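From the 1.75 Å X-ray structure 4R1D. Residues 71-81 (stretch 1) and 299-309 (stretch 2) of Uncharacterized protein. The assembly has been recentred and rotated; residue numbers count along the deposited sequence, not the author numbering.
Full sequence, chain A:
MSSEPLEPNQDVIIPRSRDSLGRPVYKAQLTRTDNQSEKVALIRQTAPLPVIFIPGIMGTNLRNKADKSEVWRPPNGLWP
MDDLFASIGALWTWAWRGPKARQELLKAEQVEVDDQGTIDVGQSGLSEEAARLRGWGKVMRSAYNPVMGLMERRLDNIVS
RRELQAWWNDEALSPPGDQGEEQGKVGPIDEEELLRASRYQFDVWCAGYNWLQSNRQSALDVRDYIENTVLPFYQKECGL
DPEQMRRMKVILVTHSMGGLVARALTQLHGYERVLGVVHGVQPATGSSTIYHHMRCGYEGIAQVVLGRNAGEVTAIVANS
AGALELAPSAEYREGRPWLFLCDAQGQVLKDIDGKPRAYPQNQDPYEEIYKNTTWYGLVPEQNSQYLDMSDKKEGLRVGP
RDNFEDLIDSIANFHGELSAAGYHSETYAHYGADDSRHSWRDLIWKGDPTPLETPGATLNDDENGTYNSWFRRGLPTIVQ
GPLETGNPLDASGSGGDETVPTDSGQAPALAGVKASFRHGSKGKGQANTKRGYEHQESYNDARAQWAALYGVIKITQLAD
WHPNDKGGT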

ATOM      1  N   VAL A  71      -1.388   3.714   9.634  1.00 14.29           N
ATOM      2  CA  VAL A  71      -2.534   3.158   8.918  1.00 15.63           C
ATOM      3  C   VAL A  71      -2.226   1.801   8.287  1.00 18.12           C
ATOM      4  O   VAL A  71      -3.123   1.138   7.781  1.00 17.44           O
ATOM      5  CB  VAL A  71      -3.033   4.109   7.805  1.00 12.63           C
ATOM      6  CG1 VAL A  71      -3.561   5.415   8.412  1.00 16.19           C
ATOM      7  CG2 VAL A  71      -1.919   4.389   6.829  1.00 19.00           C
ATOM      8  N   TRP A  72      -0.960   1.399   8.289  1.00 13.38           N
ATOM      9  CA  TRP A  72      -0.584   0.104   7.697  1.00 14.69           C
ATOM     10  C   TRP A  72       0.690  -0.399   8.354  1.00 15.99           C
ATOM     11  O   TRP A  72       1.723   0.252   8.267  1.00 15.41           O
ATOM     12  CB  TRP A  72      -0.345   0.209   6.193  1.00 13.81           C
ATOM     13  CG  TRP A  72      -0.194  -1.147   5.564  1.00 15.40           C
ATOM     14  CD1 TRP A  72       0.951  -1.719   5.070  1.00 15.11           C
ATOM     15  CD2 TRP A  72      -1.232  -2.118   5.399  1.00 17.03           C
ATOM     16  NE1 TRP A  72       0.677  -2.994   4.595  1.00 16.31           N
ATOM     17  CE2 TRP A  72      -0.658  -3.257   4.791  1.00 15.97           C
ATOM     18  CE3 TRP A  72      -2.595  -2.131   5.705  1.00 15.12           C
ATOM     19  CZ2 TRP A  72      -1.408  -4.389   4.475  1.00 17.92           C
ATOM     20  CZ3 TRP A  72      -3.341  -3.257   5.384  1.00 14.29           C
ATOM     21  CH2 TRP A  72      -2.750  -4.368   4.782  1.00 16.28           C
ATOM     22  N   ARG A  73       0.588  -1.539   9.026  1.00 16.95           N
ATOM     23  CA  ARG A  73       1.728  -2.156   9.685  1.00 17.49           C
ATOM     24  C   ARG A  73       1.514  -3.663   9.802  1.00 17.85           C
ATOM     25  O   ARG A  73       1.108  -4.190  10.850  1.00 18.45           O
ATOM     26  CB  ARG A  73       2.009  -1.512  11.033  1.00 22.32           C
ATOM     27  CG  ARG A  73       3.475  -1.624  11.425  1.00 24.82           C
ATOM     28  CD  ARG A  73       3.779  -0.838  12.680  1.00 23.34           C
ATOM     29  NE  ARG A  73       4.103   0.567  12.440  1.00 18.54           N
ATOM     30  CZ  ARG A  73       4.739   1.309  13.338  1.00 21.91           C
ATOM     31  NH1 ARG A  73       5.110   0.747  14.481  1.00 23.69           N
ATOM     32  NH2 ARG A  73       5.025   2.582  13.100  1.00 18.20           N
ATOM     33  N   PRO A  74       1.789  -4.354   8.697  1.00 16.00           N
ATOM     34  CA  PRO A  74       1.616  -5.789   8.468  1.00 17.76           C
ATOM     35  C   PRO A  74       2.501  -6.608   9.396  1.00 20.02           C
ATOM     36  O   PRO A  74       3.530  -6.116   9.852  1.00 18.38           O
ATOM     37  CB  PRO A  74       2.062  -5.959   7.017  1.00 19.12           C
ATOM     38  CG  PRO A  74       3.012  -4.813   6.776  1.00 16.75           C
ATOM     39  CD  PRO A  74       2.393  -3.676   7.540  1.00 14.73           C
ATOM     40  N   PRO A  75       2.105  -7.854   9.679  1.00 17.80           N
ATOM     41  CA  PRO A  75       0.929  -8.557   9.147  1.00 16.31           C
ATOM     42  C   PRO A  75      -0.351  -8.153   9.858  1.00 21.65           C
ATOM     43  O   PRO A  75      -0.315  -7.799  11.041  1.00 19.06           O
ATOM     44  CB  PRO A  75       1.237 -10.019   9.478  1.00 20.61           C
ATOM     45  CG  PRO A  75       2.006  -9.931  10.751  1.00 26.62           C
ATOM     46  CD  PRO A  75       2.878  -8.705  10.600  1.00 23.99           C
ATOM     47  N   ASN A  76      -1.473  -8.226   9.143  1.00 19.33           N
ATOM     48  CA  ASN A  76      -2.770  -7.864   9.712  1.00 16.44           C
ATOM     49  C   ASN A  76      -3.787  -8.996   9.607  1.00 17.45           C
ATOM     50  O   ASN A  76      -4.979  -8.785   9.843  1.00 20.00           O
ATOM     51  CB  ASN A  76      -3.327  -6.612   9.018  1.00 15.74           C
ATOM     52  CG  ASN A  76      -3.691  -6.865   7.562  1.00 16.76           C
ATOM     53  OD1 ASN A  76      -3.059  -7.678   6.888  1.00 16.16           O
ATOM     54  ND2 ASN A  76      -4.711  -6.175   7.073  1.00 15.04           N
ATOM     55  N   GLY A  77      -3.321 -10.188   9.231  1.00 19.08           N
ATOM     56  CA  GLY A  77      -4.206 -11.325   9.032  1.00 23.75           C
ATOM     57  C   GLY A  77      -4.449 -12.142  10.293  1.00 33.10           C
ATOM     58  O   GLY A  77      -3.979 -11.790  11.374  1.00 31.74           O
ATOM     59  N   LEU A  78      -5.194 -13.236  10.159  1.00 37.16           N
ATOM     60  CA  LEU A  78      -5.436 -14.134  11.288  1.00 43.07           C
ATOM     61  C   LEU A  78      -4.218 -15.021  11.492  1.00 42.65           C
ATOM     62  O   LEU A  78      -4.148 -15.801  12.440  1.00 43.85           O
ATOM     63  CB  LEU A  78      -6.681 -14.991  11.049  1.00 39.79           C
ATOM     64  CG  LEU A  78      -7.963 -14.204  10.780  1.00 48.63           C
ATOM     65  CD1 LEU A  78      -9.171 -15.131  10.741  1.00 48.64           C
ATOM     66  CD2 LEU A  78      -8.151 -13.116  11.834  1.00 47.75           C
ATOM     67  N   TRP A  79      -3.258 -14.885  10.585  1.00 40.57           N
ATOM     68  CA  TRP A  79      -2.029 -15.656  10.628  1.00 46.46           C
ATOM     69  C   TRP A  79      -0.841 -14.715  10.453  1.00 44.28           C
ATOM     70  O   TRP A  79      -0.919 -13.753   9.694  1.00 43.32           O
ATOM     71  CB  TRP A  79      -2.042 -16.700   9.510  1.00 45.10           C
ATOM     72  CG  TRP A  79      -1.715 -18.080   9.972  1.00 57.00           C
ATOM     73  CD1 TRP A  79      -0.562 -18.774   9.735  1.00 63.59           C
ATOM     74  CD2 TRP A  79      -2.548 -18.940  10.760  1.00 66.28           C
ATOM     75  NE1 TRP A  79      -0.628 -20.014  10.327  1.00 66.80           N
ATOM     76  CE2 TRP A  79      -1.836 -20.141  10.962  1.00 71.80           C
ATOM     77  CE3 TRP A  79      -3.828 -18.813  11.313  1.00 66.55           C
ATOM     78  CZ2 TRP A  79      -2.360 -21.208  11.695  1.00 75.67           C
ATOM     79  CZ3 TRP A  79      -4.346 -19.871  12.042  1.00 70.84           C
ATOM     80  CH2 TRP A  79      -3.613 -21.053  12.225  1.00 74.45           C
ATOM     81  N   PRO A  80       0.253 -14.962  11.187  1.00 50.36           N
ATOM     82  CA  PRO A  80       0.312 -15.947  12.266  1.00 50.55           C
ATOM     83  C   PRO A  80       0.105 -15.252  13.609  1.00 47.51           C
ATOM     84  O   PRO A  80       0.926 -14.420  14.003  1.00 56.25           O
ATOM     85  CB  PRO A  80       1.744 -16.463  12.164  1.00 42.37           C
ATOM     86  CG  PRO A  80       2.526 -15.255  11.723  1.00 52.13           C
ATOM     87  CD  PRO A  80       1.585 -14.398  10.890  1.00 45.75           C
ATOM     88  N   MET A  81      -0.991 -15.567  14.290  1.00 51.75           N
ATOM     89  CA  MET A  81      -1.221 -15.044  15.628  1.00 45.60           C
ATOM     90  C   MET A  81      -0.186 -15.643  16.572  1.00 42.06           C
ATOM     91  O   MET A  81      -0.517 -16.484  17.404  1.00 48.97           O
ATOM     92  CB  MET A  81      -2.628 -15.408  16.105  1.00 49.33           C
ATOM     93  CG  MET A  81      -3.741 -14.681  15.384  1.00 49.09           C
ATOM     94  SD  MET A  81      -3.857 -12.955  15.888  1.00 52.45           S
ATOM     95  CE  MET A  81      -4.594 -13.113  17.516  1.00 41.83           C
ATOM     96  N   GLU A 299      -8.160 -15.141   1.682  1.00 28.61           N
ATOM     97  CA  GLU A 299      -8.370 -16.357   2.461  1.00 30.88           C
ATOM     98  C   GLU A 299      -7.887 -16.182   3.901  1.00 29.69           C
ATOM     99  O   GLU A 299      -7.025 -15.349   4.182  1.00 23.96           O
ATOM    100  CB  GLU A 299      -7.647 -17.534   1.801  1.00 30.34           C
ATOM    101  CG  GLU A 299      -7.947 -17.688   0.313  1.00 33.46           C
ATOM    102  CD  GLU A 299      -7.247 -18.891  -0.308  1.00 38.85           C
ATOM    103  OE1 GLU A 299      -7.652 -20.035  -0.005  1.00 35.14           O
ATOM    104  OE2 GLU A 299      -6.294 -18.691  -1.096  1.00 39.31           O
ATOM    105  N   GLY A 300      -8.447 -16.975   4.811  1.00 31.05           N
ATOM    106  CA  GLY A 300      -8.137 -16.863   6.224  1.00 32.19           C
ATOM    107  C   GLY A 300      -6.678 -17.120   6.548  1.00 30.92           C
ATOM    108  O   GLY A 300      -6.158 -16.613   7.539  1.00 37.11           O
ATOM    109  N   ILE A 301      -6.016 -17.909   5.711  1.00 33.10           N
ATOM    110  CA  ILE A 301      -4.610 -18.237   5.916  1.00 36.67           C
ATOM    111  C   ILE A 301      -3.642 -17.084   5.609  1.00 30.76           C
ATOM    112  O   ILE A 301      -2.460 -17.160   5.947  1.00 29.92           O
ATOM    113  CB  ILE A 301      -4.204 -19.446   5.063  1.00 38.80           C
ATOM    114  CG1 ILE A 301      -4.477 -19.160   3.581  1.00 36.43           C
ATOM    115  CG2 ILE A 301      -4.950 -20.688   5.518  1.00 45.09           C
ATOM    116  CD1 ILE A 301      -4.185 -20.327   2.656  1.00 46.55           C
ATOM    117  N   ALA A 302      -4.125 -16.030   4.958  1.00 26.41           N
ATOM    118  CA  ALA A 302      -3.236 -14.954   4.517  1.00 21.86           C
ATOM    119  C   ALA A 302      -2.715 -14.092   5.673  1.00 21.06           C
ATOM    120  O   ALA A 302      -3.484 -13.663   6.545  1.00 21.39           O
ATOM    121  CB  ALA A 302      -3.923 -14.085   3.475  1.00 21.67           C
ATOM    122  N   GLN A 303      -1.408 -13.831   5.667  1.00 21.17           N
ATOM    123  CA  GLN A 303      -0.795 -12.965   6.673  1.00 20.57           C
ATOM    124  C   GLN A 303      -1.129 -11.506   6.440  1.00 19.80           C
ATOM    125  O   GLN A 303      -1.227 -10.719   7.388  1.00 20.24           O
ATOM    126  CB  GLN A 303       0.727 -13.077   6.638  1.00 21.90           C
ATOM    127  CG  GLN A 303       1.285 -14.430   6.915  1.00 27.68           C
ATOM    128  CD  GLN A 303       2.768 -14.346   7.150  1.00 37.39           C
ATOM    129  OE1 GLN A 303       3.224 -13.577   8.000  1.00 34.56           O
ATOM    130  NE2 GLN A 303       3.536 -15.101   6.375  1.00 34.00           N
ATOM    131  N   VAL A 304      -1.238 -11.126   5.168  1.00 19.46           N
ATOM    132  CA  VAL A 304      -1.501  -9.740   4.825  1.00 16.83           C
ATOM    133  C   VAL A 304      -2.707  -9.672   3.907  1.00 22.08           C
ATOM    134  O   VAL A 304      -2.741 -10.343   2.874  1.00 18.14           O
ATOM    135  CB  VAL A 304      -0.287  -9.105   4.163  1.00 18.65           C
ATOM    136  CG1 VAL A 304      -0.481  -7.620   4.045  1.00 28.43           C
ATOM    137  CG2 VAL A 304       0.955  -9.406   4.993  1.00 24.16           C
ATOM    138  N   VAL A 305      -3.697  -8.873   4.297  1.00 17.56           N
ATOM    139  CA  VAL A 305      -4.985  -8.872   3.618  1.00 15.55           C
ATOM    140  C   VAL A 305      -5.544  -7.464   3.475  1.00 18.57           C
ATOM    141  O   VAL A 305      -5.193  -6.583   4.246  1.00 15.08           O
ATOM    142  CB  VAL A 305      -6.012  -9.745   4.377  1.00 15.22           C
ATOM    143  CG1 VAL A 305      -5.496 -11.174   4.532  1.00 20.42           C
ATOM    144  CG2 VAL A 305      -6.334  -9.143   5.743  1.00 17.80           C
ATOM    145  N   LEU A 306      -6.415  -7.260   2.489  1.00 13.51           N
ATOM    146  CA  LEU A 306      -7.142  -6.001   2.365  1.00 15.75           C
ATOM    147  C   LEU A 306      -8.648  -6.205   2.528  1.00 16.53           C
ATOM    148  O   LEU A 306      -9.439  -5.317   2.227  1.00 19.37           O
ATOM    149  CB  LEU A 306      -6.836  -5.327   1.028  1.00 17.95           C
ATOM    150  CG  LEU A 306      -5.385  -4.891   0.836  1.00 20.18           C
ATOM    151  CD1 LEU A 306      -5.152  -4.340  -0.562  1.00 20.51           C
ATOM    152  CD2 LEU A 306      -5.040  -3.829   1.884  1.00 17.53           C
ATOM    153  N   GLY A 307      -9.040  -7.377   3.009  1.00 18.50           N
ATOM    154  CA  GLY A 307     -10.441  -7.627   3.286  1.00 18.91           C
ATOM    155  C   GLY A 307     -10.802  -9.099   3.270  1.00 15.58           C
ATOM    156  O   GLY A 307     -10.054  -9.929   2.746  1.00 19.63           O
ATOM    157  N   ARG A 308     -11.959  -9.411   3.853  1.00 17.70           N
ATOM    158  CA  ARG A 308     -12.403 -10.797   3.996  1.00 16.67           C
ATOM    159  C   ARG A 308     -13.562 -11.139   3.067  1.00 16.66           C
ATOM    160  O   ARG A 308     -14.084 -12.253   3.106  1.00 20.83           O
ATOM    161  CB  ARG A 308     -12.827 -11.062   5.432  1.00 25.31           C
ATOM    162  CG  ARG A 308     -11.699 -10.935   6.417  1.00 31.87           C
ATOM    163  CD  ARG A 308     -10.599 -11.918   6.092  1.00 40.98           C
ATOM    164  NE  ARG A 308      -9.580 -11.907   7.130  1.00 39.70           N
ATOM    165  CZ  ARG A 308      -8.443 -12.583   7.064  1.00 34.59           C
ATOM    166  NH1 ARG A 308      -8.176 -13.333   6.002  1.00 42.07           N
ATOM    167  NH2 ARG A 308      -7.578 -12.505   8.065  1.00 41.11           N
ATOM    168  N   ASN A 309     -13.973 -10.177   2.260  1.00 18.97           N
ATOM    169  CA  ASN A 309     -14.944 -10.433   1.198  1.00 17.80           C
ATOM    170  C   ASN A 309     -14.720  -9.454   0.054  1.00 19.64           C
ATOM    171  O   ASN A 309     -13.844  -8.566   0.122  1.00 17.53           O
ATOM    172  CB  ASN A 309     -16.399 -10.398   1.716  1.00 18.20           C
ATOM    173  CG  ASN A 309     -16.775  -9.065   2.342  1.00 19.63           C
ATOM    174  OD1 ASN A 309     -16.371  -8.010   1.874  1.00 18.67           O
ATOM    175  ND2 ASN A 309     -17.572  -9.113   3.410  1.00 24.71           N
TER
HETATM  176  O   HOH W   1      -7.350 -10.183  10.520  1.00 42.97           O

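Two largely irregular segments, whose touching residues are at least 222 positions apart in sequence, meet here, and hydrogen bonds join them where their backbones run close. Asn76 works as a surrogate peptide group: with chi1 in p, its carboxamide reaches the backbone of Val305 and satisfies it twice, Val305 N donating to Asn76 OD1 (2.9 Å) and Asn76 ND2 donating to Val305 O (2.9 Å, nearly straight). An amide, with donor and acceptor side by side, suits this buried site. One carbonyl serves two consecutive amides: Gln303 O accepts from Gly77 N at 2.8 Å and, weakly, from Asn76 N at 3.1 Å.

Close backbone approach adds CA-H...O contacts, from Gly77 CA to Ala302 O (3.5 Å) and from Gln303 CA to Trp79 O (3.1 Å). Glycine is needed at 77, since a CB there would lie 2.0 Å from Ala302 O.

Apolar packing flanks the pairing. The Trp72 ring meets Val304 at its edge, CZ2 to CG1 at 3.4 Å, and its CH2 lies 3.7 Å from Leu306 CD2; Pro74 CB adds a looser contact with Val304 CG2 (4.1 Å). All four residues are buried.

At the more open end, the Arg308 guanidinium lays one face against Leu78 CD1, while a water donates to Asn76 O (2.8 Å) and weakly accepts from Arg308 NH2 (3.4 Å).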